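PDB 3KOS: HTH-type transcriptional activator AmpR from Citrobacter freundii, which regulates transcription of the AmpC beta-lactamase gene as a LysR-family DNA-binding factor, its effector-binding domain being the part described here. Local coordinates for residues A[50-55]-A[60-65]; A[182-187]-A[197-202]; A[29-34]-A[41-46]. All coordinates share one frame; numbering follows the deposited sequence.

Interaction 1: A[50-55]-A[60-65]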
loop_
_atom_site.group_PDB
_atom_site.type_symbol
_atom_site.label_atom_id
_atom_site.label_comp_id
_atom_site.label_asym_id
_atom_site.label_seq_id
_atom_site.Cartn_x
_atom_site.Cartn_y
_atom_site.Cartn_z
ATOM N N ASN A 50 0.759 0.679 -9.071
ATOM C CA ASN A 50 0.385 0.254 -10.416
ATOM C C ASN A 50 -0.009 1.383 -11.358
ATOM O O ASN A 50 -0.194 1.151 -12.548
ATOM C CB ASN A 50 -0.715 -0.806 -10.407
ATOM C CG ASN A 50 -0.471 -1.879 -11.442
ATOM O OD1 ASN A 50 0.609 -2.472 -11.471
ATOM N ND2 ASN A 50 -1.454 -2.136 -12.292
ATOM N N ARG A 51 -0.159 2.586 -10.817
ATOM C CA ARG A 51 -0.328 3.787 -11.638
ATOM C C ARG A 51 0.965 4.541 -11.560
ATOM O O ARG A 51 1.294 5.144 -10.527
ATOM C CB ARG A 51 -1.459 4.682 -11.127
ATOM C CG ARG A 51 -2.823 4.090 -11.300
ATOM C CD ARG A 51 -3.075 3.078 -10.210
ATOM N NE ARG A 51 -4.468 2.657 -10.180
ATOM C CZ ARG A 51 -4.950 1.761 -9.326
ATOM N NH1 ARG A 51 -4.151 1.209 -8.421
ATOM N NH2 ARG A 51 -6.230 1.416 -9.380
ATOM N N VAL A 52 1.713 4.496 -12.651
ATOM C CA VAL A 52 3.063 4.999 -12.641
ATOM C C VAL A 52 3.452 5.443 -14.042
ATOM O O VAL A 52 2.954 4.919 -15.037
ATOM C CB VAL A 52 4.038 3.916 -12.136
ATOM C CG1 VAL A 52 4.027 2.714 -13.061
ATOM C CG2 VAL A 52 5.437 4.482 -11.968
ATOM N N ASP A 53 4.322 6.436 -14.097
ATOM C CA ASP A 53 4.818 6.977 -15.348
ATOM C C ASP A 53 6.324 6.787 -15.340
ATOM O O ASP A 53 7.051 7.579 -14.732
ATOM C CB ASP A 53 4.482 8.463 -15.436
ATOM C CG ASP A 53 4.849 9.070 -16.775
ATOM O OD1 ASP A 53 5.831 8.612 -17.398
ATOM O OD2 ASP A 53 4.155 10.021 -17.195
ATOM N N PRO A 54 6.800 5.722 -16.000
ATOM C CA PRO A 54 8.230 5.389 -15.971
ATOM C C PRO A 54 9.111 6.539 -16.436
ATOM O O PRO A 54 10.150 6.810 -15.829
ATOM C CB PRO A 54 8.348 4.219 -16.956
ATOM C CG PRO A 54 6.994 3.699 -17.138
ATOM C CD PRO A 54 6.014 4.787 -16.822
ATOM N N ALA A 55 8.706 7.213 -17.509
ATOM C CA ALA A 55 9.521 8.302 -18.037
ATOM C C ALA A 55 9.673 9.393 -16.984
ATOM O O ALA A 55 10.773 9.868 -16.726
ATOM C CB ALA A 55 8.910 8.867 -19.317
ATOM N N ASP A 60 14.226 2.469 -15.230
ATOM C CA ASP A 60 14.690 1.555 -16.276
ATOM C C ASP A 60 13.603 0.535 -16.592
ATOM O O ASP A 60 13.206 0.370 -17.750
ATOM C CB ASP A 60 15.984 0.861 -15.835
ATOM C CG ASP A 60 17.137 1.833 -15.707
ATOM O OD1 ASP A 60 17.336 2.630 -16.651
ATOM O OD2 ASP A 60 17.834 1.817 -14.676
ATOM N N TYR A 61 13.119 -0.135 -15.543
ATOM C CA TYR A 61 12.062 -1.125 -15.651
ATOM C C TYR A 61 10.899 -0.772 -14.726
ATOM O O TYR A 61 11.093 -0.146 -13.684
ATOM C CB TYR A 61 12.566 -2.490 -15.197
ATOM C CG TYR A 61 13.287 -3.314 -16.245
ATOM C CD1 TYR A 61 12.803 -3.417 -17.545
ATOM C CD2 TYR A 61 14.425 -4.034 -15.909
ATOM C CE1 TYR A 61 13.459 -4.205 -18.493
ATOM C CE2 TYR A 61 15.080 -4.812 -16.845
ATOM C CZ TYR A 61 14.596 -4.890 -18.130
ATOM O OH TYR A 61 15.266 -5.682 -19.044
ATOM N N THR A 62 9.712 -1.225 -15.103
ATOM C CA THR A 62 8.525 -1.146 -14.250
ATOM C C THR A 62 7.982 -2.557 -14.053
ATOM O O THR A 62 7.771 -3.289 -15.019
ATOM C CB THR A 62 7.431 -0.316 -14.928
ATOM O OG1 THR A 62 7.942 0.985 -15.236
ATOM C CG2 THR A 62 6.208 -0.183 -14.020
ATOM N N ILE A 63 7.772 -2.965 -12.806
ATOM C CA ILE A 63 7.093 -4.231 -12.586
ATOM C C ILE A 63 5.663 -3.882 -12.221
ATOM O O ILE A 63 5.438 -3.050 -11.353
ATOM C CB ILE A 63 7.772 -5.071 -11.512
ATOM C CG1 ILE A 63 9.150 -5.533 -12.031
ATOM C CG2 ILE A 63 6.885 -6.263 -11.163
ATOM C CD1 ILE A 63 9.985 -6.301 -11.006
ATOM N N ARG A 64 4.708 -4.489 -12.920
ATOM C CA ARG A 64 3.323 -4.062 -12.836
ATOM C C ARG A 64 2.353 -5.214 -13.043
ATOM O O ARG A 64 2.725 -6.284 -13.539
ATOM C CB ARG A 64 3.064 -2.988 -13.897
ATOM C CG ARG A 64 3.147 -3.516 -15.309
ATOM C CD ARG A 64 3.628 -2.428 -16.266
ATOM N NE ARG A 64 2.819 -1.221 -16.161
ATOM C CZ ARG A 64 3.078 -0.094 -16.816
ATOM N NH1 ARG A 64 2.292 0.967 -16.661
ATOM N NH2 ARG A 64 4.127 -0.029 -17.623
ATOM N N TYR A 65 1.096 -4.972 -12.682
ATOM C CA TYR A 65 0.023 -5.932 -12.878
ATOM C C TYR A 65 -0.766 -5.514 -14.108
ATOM O O TYR A 65 -1.124 -4.345 -14.246
ATOM C CB TYR A 65 -0.907 -5.908 -11.663
ATOM C CG TYR A 65 -2.167 -6.751 -11.773
ATOM C CD1 TYR A 65 -3.339 -6.215 -12.298
ATOM C CD2 TYR A 65 -2.194 -8.065 -11.316
ATOM C CE1 TYR A 65 -4.503 -6.967 -12.380
ATOM C CE2 TYR A 65 -3.359 -8.830 -11.392
ATOM C CZ TYR A 65 -4.509 -8.264 -11.921
ATOM O OH TYR A 65 -5.667 -8.997 -12.006
HETATM O O HOH W 1 0.569 2.499 -14.689
HETATM O O HOH W 2 2.783 3.574 -17.562
#
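N50 faces the backbone of Y65 with its whole carboxamide, and the two groups exchange a pair of hydrogen bonds. The amide of Y65 donates to OD1, Y65 N to N50 OD1 being 2.8 Å with an N-H...O angle of 176°. The return bond runs from N50 ND2 to Y65 O over 3.0 Å; it is just as straight, lies in the plane of the Y65 carbonyl on a lone pair and stays within the amide plane of N50. Gripped at both its oxygen and its nitrogen, the carboxamide cannot turn about its CB-CG bond without breaking both bonds, and its orientation is thereby fixed.

These two bonds bind the loop after strand 41-48 to strand 61-66, part of the six-stranded mixed sheet of one lobe of the LysR effector-binding domain, which has the periplasmic-binding-protein fold. The loop runs back roughly antiparallel to the strand and leads into helix 54-57, where D53 sits at the N-cap.

Water extends the polar contact. The first water accepts from V52 N and donates to N50 O, 2.6 Å from that oxygen, with a weak bond from R64 NH1. The second joins R64 NH1, 2.8 Å away, to V52 O and lies in the guanidinium plane at its edge. A bend at chi3 (-53°) brings the R64 guanidinium round to these waters, while its NH2 bonds T185 OG1 on strand 181-187.

Van der Waals contacts lie further along the strand. V52 CG1 meets T62 CG2 at 3.8 Å, the two side chains lying alongside one another and pointing opposite ways. P54 lies crosswise to T62, its CG 3.4 Å from T62 OG1, and T62 CG2 also rests over the rim of one guanidinium face of R64.

Interaction 2: A[182-187]-A[197-202]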
loop_
_atom_site.group_PDB
_atom_site.type_symbol
_atom_site.label_atom_id
_atom_site.label_comp_id
_atom_site.label_asym_id
_atom_site.label_seq_id
_atom_site.Cartn_x
_atom_site.Cartn_y
_atom_site.Cartn_z
ATOM N N TYR A 182 1.627 -10.585 -13.568
ATOM C CA TYR A 182 2.710 -9.642 -13.309
ATOM C C TYR A 182 3.696 -9.647 -14.463
ATOM O O TYR A 182 4.077 -10.711 -14.965
ATOM C CB TYR A 182 3.394 -9.921 -11.961
ATOM C CG TYR A 182 2.470 -9.600 -10.796
ATOM C CD1 TYR A 182 2.246 -8.279 -10.403
ATOM C CD2 TYR A 182 1.807 -10.609 -10.117
ATOM C CE1 TYR A 182 1.380 -7.975 -9.362
ATOM C CE2 TYR A 182 0.932 -10.316 -9.066
ATOM C CZ TYR A 182 0.731 -8.999 -8.691
ATOM O OH TYR A 182 -0.143 -8.696 -7.657
ATOM N N TRP A 183 4.082 -8.449 -14.887
ATOM C CA TRP A 183 4.973 -8.260 -16.032
ATOM C C TRP A 183 6.097 -7.314 -15.666
ATOM O O TRP A 183 5.955 -6.479 -14.766
ATOM C CB TRP A 183 4.202 -7.615 -17.187
ATOM C CG TRP A 183 3.069 -8.425 -17.694
ATOM C CD1 TRP A 183 1.823 -8.536 -17.149
ATOM C CD2 TRP A 183 3.066 -9.237 -18.877
ATOM N NE1 TRP A 183 1.046 -9.378 -17.915
ATOM C CE2 TRP A 183 1.787 -9.821 -18.980
ATOM C CE3 TRP A 183 4.027 -9.532 -19.854
ATOM C CZ2 TRP A 183 1.438 -10.675 -20.023
ATOM C CZ3 TRP A 183 3.679 -10.383 -20.892
ATOM C CH2 TRP A 183 2.396 -10.946 -20.965
ATOM N N ILE A 184 7.216 -7.427 -16.373
ATOM C CA ILE A 184 8.244 -6.394 -16.292
ATOM C C ILE A 184 8.290 -5.656 -17.642
ATOM O O ILE A 184 8.289 -6.285 -18.694
ATOM C CB ILE A 184 9.628 -6.978 -15.899
ATOM C CG1 ILE A 184 10.644 -5.849 -15.657
ATOM C CG2 ILE A 184 10.120 -7.988 -16.934
ATOM C CD1 ILE A 184 11.903 -6.288 -14.879
ATOM N N THR A 185 8.301 -4.334 -17.612
ATOM C CA THR A 185 8.173 -3.569 -18.847
ATOM C C THR A 185 9.230 -2.479 -18.982
ATOM O O THR A 185 9.636 -1.861 -17.994
ATOM C CB THR A 185 6.740 -2.965 -19.016
ATOM O OG1 THR A 185 6.522 -1.907 -18.073
ATOM C CG2 THR A 185 5.691 -4.038 -18.811
ATOM N N ARG A 186 9.677 -2.270 -20.220
ATOM C CA ARG A 186 10.621 -1.213 -20.561
ATOM C C ARG A 186 9.948 -0.350 -21.620
ATOM O O ARG A 186 9.402 -0.872 -22.592
ATOM C CB ARG A 186 11.903 -1.847 -21.144
ATOM C CG ARG A 186 12.918 -0.870 -21.701
ATOM C CD ARG A 186 14.055 -1.596 -22.459
ATOM N NE ARG A 186 13.561 -2.388 -23.587
ATOM C CZ ARG A 186 13.457 -1.925 -24.830
ATOM N NH1 ARG A 186 13.821 -0.681 -25.105
ATOM N NH2 ARG A 186 12.997 -2.702 -25.798
ATOM N N LEU A 187 9.953 0.963 -21.437
ATOM C CA LEU A 187 9.489 1.838 -22.513
ATOM C C LEU A 187 10.331 1.518 -23.735
ATOM O O LEU A 187 11.541 1.371 -23.622
ATOM C CB LEU A 187 9.673 3.307 -22.143
ATOM C CG LEU A 187 8.682 3.867 -21.128
ATOM C CD1 LEU A 187 8.930 5.353 -20.919
ATOM C CD2 LEU A 187 7.257 3.616 -21.608
ATOM N N ARG A 197 19.346 -6.416 -18.635
ATOM C CA ARG A 197 19.239 -7.756 -19.192
ATOM C C ARG A 197 19.518 -8.789 -18.112
ATOM O O ARG A 197 18.863 -9.828 -18.047
ATOM C CB ARG A 197 20.206 -7.947 -20.379
ATOM C CG ARG A 197 19.764 -7.255 -21.664
ATOM C CD ARG A 197 20.700 -7.596 -22.859
ATOM N NE ARG A 197 21.974 -6.894 -22.749
ATOM C CZ ARG A 197 22.176 -5.656 -23.189
ATOM N NH1 ARG A 197 21.189 -5.000 -23.780
ATOM N NH2 ARG A 197 23.359 -5.070 -23.046
ATOM N N GLU A 198 20.503 -8.505 -17.271
ATOM C CA GLU A 198 20.879 -9.430 -16.212
ATOM C C GLU A 198 19.796 -9.568 -15.153
ATOM O O GLU A 198 19.455 -10.675 -14.736
ATOM C CB GLU A 198 22.220 -9.018 -15.607
ATOM C CG GLU A 198 23.367 -9.366 -16.563
ATOM C CD GLU A 198 24.709 -8.817 -16.151
ATOM O OE1 GLU A 198 24.768 -7.961 -15.245
ATOM O OE2 GLU A 198 25.718 -9.238 -16.759
ATOM N N PHE A 199 19.247 -8.441 -14.720
ATOM C CA PHE A 199 18.147 -8.492 -13.766
ATOM C C PHE A 199 16.939 -9.255 -14.328
ATOM O O PHE A 199 16.354 -10.089 -13.642
ATOM C CB PHE A 199 17.734 -7.090 -13.328
ATOM C CG PHE A 199 16.582 -7.086 -12.360
ATOM C CD1 PHE A 199 15.282 -7.013 -12.821
ATOM C CD2 PHE A 199 16.808 -7.200 -10.996
ATOM C CE1 PHE A 199 14.209 -7.021 -11.934
ATOM C CE2 PHE A 199 15.742 -7.214 -10.103
ATOM C CZ PHE A 199 14.441 -7.119 -10.577
ATOM N N SER A 200 16.559 -8.962 -15.569
ATOM C CA SER A 200 15.422 -9.647 -16.196
ATOM C C SER A 200 15.645 -11.140 -16.294
ATOM O O SER A 200 14.741 -11.930 -16.016
ATOM C CB SER A 200 15.170 -9.123 -17.607
ATOM O OG SER A 200 14.726 -7.794 -17.560
ATOM N N ARG A 201 16.844 -11.530 -16.722
ATOM C CA ARG A 201 17.161 -12.950 -16.828
ATOM C C ARG A 201 17.122 -13.618 -15.461
ATOM O O ARG A 201 16.595 -14.724 -15.317
ATOM C CB ARG A 201 18.536 -13.176 -17.480
ATOM C CG ARG A 201 18.608 -12.807 -18.954
ATOM C CD ARG A 201 19.791 -13.499 -19.658
ATOM N NE ARG A 201 21.075 -13.244 -19.004
ATOM C CZ ARG A 201 21.997 -12.391 -19.451
ATOM N NH1 ARG A 201 21.794 -11.705 -20.575
ATOM N NH2 ARG A 201 23.130 -12.235 -18.780
ATOM N N TRP A 202 17.689 -12.954 -14.460
ATOM C CA TRP A 202 17.693 -13.508 -13.113
ATOM C C TRP A 202 16.267 -13.731 -12.598
ATOM O O TRP A 202 15.946 -14.789 -12.049
ATOM C CB TRP A 202 18.425 -12.588 -12.142
ATOM C CG TRP A 202 18.114 -12.943 -10.720
ATOM C CD1 TRP A 202 18.653 -13.972 -9.997
ATOM C CD2 TRP A 202 17.175 -12.293 -9.858
ATOM N NE1 TRP A 202 18.110 -13.996 -8.738
ATOM C CE2 TRP A 202 17.197 -12.980 -8.626
ATOM C CE3 TRP A 202 16.317 -11.196 -10.006
ATOM C CZ2 TRP A 202 16.396 -12.603 -7.545
ATOM C CZ3 TRP A 202 15.516 -10.821 -8.928
ATOM C CH2 TRP A 202 15.559 -11.527 -7.719
#
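The CD1 methyl of I184 meets the edge of the F199 ring, joining strand 181-187 of the six-stranded sheet to helix 194-209, which packs on that sheet in the alpha/beta architecture of the LysR effector-binding domain. The contact is small, 97 Å² in all, its three residues are buried, and it is made by side chains alone.

The conformation of I184 explains its reach. Its CG1 lies opposite the backbone N (chi1 -173°) and chi2 is also extended, at 163°, which carries CD1 straight out from the strand to the helix. F199 answers with CG likewise trans to its own N (chi1 179°). Its CB does not aim directly at the strand, but the ring swings toward it, and CE1 comes within 3.8 Å of I184 CD1, with F199 CD1 slightly farther off. The methyl lies in the plane of the ring. L14 and I16 of strand 12-19 also touch F199, and F34 meets it edge-to-face.

S200, one residue further along the helix, bonds Y61 OH of the neighbouring strand and M196 O one turn back through its OG hydroxyl. The nearest atom of segment 182-187 to S200 OG is I184 CD1, 4.2 Å away.

Interaction 3: A[29-34]-A[41-46]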
loop_
_atom_site.group_PDB
_atom_site.type_symbol
_atom_site.label_atom_id
_atom_site.label_comp_id
_atom_site.label_asym_id
_atom_site.label_seq_id
_atom_site.Cartn_x
_atom_site.Cartn_y
_atom_site.Cartn_z
ATOM N N PRO A 29 11.680 -10.947 -0.893
ATOM C CA PRO A 29 12.280 -12.160 -0.331
ATOM C C PRO A 29 13.382 -12.733 -1.230
ATOM O O PRO A 29 14.243 -13.466 -0.743
ATOM C CB PRO A 29 11.104 -13.133 -0.274
ATOM C CG PRO A 29 9.883 -12.248 -0.161
ATOM C CD PRO A 29 10.212 -11.061 -1.028
ATOM N N LEU A 30 13.343 -12.401 -2.516
ATOM C CA LEU A 30 14.317 -12.938 -3.472
ATOM C C LEU A 30 15.523 -12.034 -3.694
ATOM O O LEU A 30 16.475 -12.430 -4.374
ATOM C CB LEU A 30 13.642 -13.213 -4.812
ATOM C CG LEU A 30 12.567 -14.297 -4.773
ATOM C CD1 LEU A 30 11.798 -14.338 -6.070
ATOM C CD2 LEU A 30 13.205 -15.645 -4.472
ATOM N N LEU A 31 15.508 -10.829 -3.128
ATOM C CA LEU A 31 16.552 -9.863 -3.473
ATOM C C LEU A 31 17.973 -10.324 -3.116
ATOM O O LEU A 31 18.921 -10.026 -3.842
ATOM C CB LEU A 31 16.261 -8.477 -2.887
ATOM C CG LEU A 31 15.286 -7.621 -3.697
ATOM C CD1 LEU A 31 15.152 -6.247 -3.047
ATOM C CD2 LEU A 31 15.715 -7.501 -5.154
ATOM N N SER A 32 18.132 -11.053 -2.016
ATOM C CA SER A 32 19.470 -11.485 -1.632
ATOM C C SER A 32 20.027 -12.474 -2.657
ATOM O O SER A 32 21.237 -12.528 -2.871
ATOM C CB SER A 32 19.501 -12.068 -0.210
ATOM O OG SER A 32 18.823 -13.304 -0.153
ATOM N N ASP A 33 19.151 -13.240 -3.300
ATOM C CA ASP A 33 19.588 -14.132 -4.371
ATOM C C ASP A 33 20.065 -13.323 -5.574
ATOM O O ASP A 33 21.041 -13.697 -6.225
ATOM C CB ASP A 33 18.483 -15.093 -4.796
ATOM C CG ASP A 33 18.986 -16.167 -5.749
ATOM O OD1 ASP A 33 19.805 -16.999 -5.307
ATOM O OD2 ASP A 33 18.570 -16.185 -6.926
ATOM N N PHE A 34 19.380 -12.214 -5.876
ATOM C CA PHE A 34 19.849 -11.331 -6.943
ATOM C C PHE A 34 21.223 -10.774 -6.600
ATOM O O PHE A 34 22.112 -10.729 -7.452
ATOM C CB PHE A 34 18.899 -10.155 -7.193
ATOM C CG PHE A 34 19.439 -9.160 -8.190
ATOM C CD1 PHE A 34 19.580 -9.511 -9.530
ATOM C CD2 PHE A 34 19.837 -7.894 -7.786
ATOM C CE1 PHE A 34 20.095 -8.609 -10.458
ATOM C CE2 PHE A 34 20.345 -6.978 -8.712
ATOM C CZ PHE A 34 20.466 -7.341 -10.055
ATOM N N ILE A 41 25.723 -4.902 -9.570
ATOM C CA ILE A 41 24.611 -4.038 -9.943
ATOM C C ILE A 41 24.092 -3.262 -8.725
ATOM O O ILE A 41 23.848 -3.841 -7.671
ATOM C CB ILE A 41 23.472 -4.840 -10.612
ATOM C CG1 ILE A 41 23.958 -5.396 -11.953
ATOM C CG2 ILE A 41 22.236 -3.962 -10.812
ATOM C CD1 ILE A 41 23.010 -6.356 -12.617
ATOM N N ASP A 42 23.971 -1.949 -8.891
ATOM C CA ASP A 42 23.472 -1.049 -7.851
ATOM C C ASP A 42 21.976 -0.873 -8.101
ATOM O O ASP A 42 21.546 -0.074 -8.938
ATOM C CB ASP A 42 24.219 0.281 -7.930
ATOM C CG ASP A 42 23.679 1.333 -6.974
ATOM O OD1 ASP A 42 22.950 0.980 -6.024
ATOM O OD2 ASP A 42 23.987 2.527 -7.190
ATOM N N LEU A 43 21.188 -1.658 -7.382
ATOM C CA LEU A 43 19.755 -1.731 -7.629
ATOM C C LEU A 43 19.008 -0.703 -6.783
ATOM O O LEU A 43 19.079 -0.733 -5.558
ATOM C CB LEU A 43 19.257 -3.141 -7.311
ATOM C CG LEU A 43 17.767 -3.416 -7.482
ATOM C CD1 LEU A 43 17.347 -3.086 -8.898
ATOM C CD2 LEU A 43 17.472 -4.876 -7.156
ATOM N N HIS A 44 18.302 0.207 -7.450
ATOM C CA HIS A 44 17.493 1.215 -6.779
ATOM C C HIS A 44 16.023 0.836 -6.923
ATOM O O HIS A 44 15.452 0.969 -7.998
ATOM C CB HIS A 44 17.710 2.582 -7.418
ATOM C CG HIS A 44 19.084 3.132 -7.212
ATOM N ND1 HIS A 44 19.316 4.326 -6.567
ATOM C CD2 HIS A 44 20.301 2.642 -7.551
ATOM C CE1 HIS A 44 20.618 4.556 -6.529
ATOM N NE2 HIS A 44 21.237 3.547 -7.116
ATOM N N ILE A 45 15.415 0.361 -5.843
ATOM C CA ILE A 45 14.024 -0.063 -5.897
ATOM C C ILE A 45 13.098 0.980 -5.300
ATOM O O ILE A 45 13.377 1.524 -4.236
ATOM C CB ILE A 45 13.821 -1.361 -5.120
ATOM C CG1 ILE A 45 14.650 -2.467 -5.768
ATOM C CG2 ILE A 45 12.346 -1.731 -5.086
ATOM C CD1 ILE A 45 14.565 -3.760 -5.049
ATOM N N SER A 46 12.003 1.258 -5.997
ATOM C CA SER A 46 10.940 2.099 -5.451
ATOM C C SER A 46 9.631 1.374 -5.709
ATOM O O SER A 46 9.554 0.570 -6.631
ATOM C CB SER A 46 10.939 3.475 -6.118
ATOM O OG SER A 46 10.753 3.356 -7.517
#
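L31 and I45 meet tip to tip, their methyl groups CD1 and CD1 only 3.2 Å apart, closer than usual van der Waals contact. The other leucine branch turns to the next bump along the strand: L31 CD2 lies 3.7 Å from L43 CD2, the two side chains crossing at about a right angle. That same L43 methyl fits between L31 and F34, filling the hollow between these helix residues one turn apart, and touches F34 CE2 at 3.9 Å. F34 then extends across I41, with CZ 3.7 Å from I41 CD1 while I41 CG2 lies in the ring plane at its edge. With CG of F34 trans to its N (chi1 174°), the ring projects from the helix toward the strand. I41, L43 and I45, alternate residues of one strand face, thus present a row of aliphatic side chains to L31 and F34.

The 29-34 and 41-46 segments run nearly antiparallel, 162° between their directions with axes 11.4 Å apart; helix 20-37 and strand 41-48 follow strand 12-19 in a beta-alpha-beta unit. W202 and F199 of helix 194-209 border F34, whereas M134 of the second subunit packs against both L31 and I45.

Overall arrangement
All three contacts reach the same mixed sheet. Interactions 1 and 2 lie about 11 Å apart between centres and share neighbouring strands, with T62 O 2.8 Å from T185 N. Interactions 2 and 3, about 13 Å apart between centres, meet through helix 194-209, where W202 NE1 comes 2.9 Å from D33 OD2. Interaction 3 adjoins interaction 1 in sequence, strand 41-48 leading on to the loop and helix 54-57, without further touch between them. A bound MES, probably from the crystallisation liquor but possibly marking a pocket, lies about 4 Å from the Y65 side chain of interaction 1; Y182 OH, on the strand of interaction 2, also hydrogen-bonds a MES.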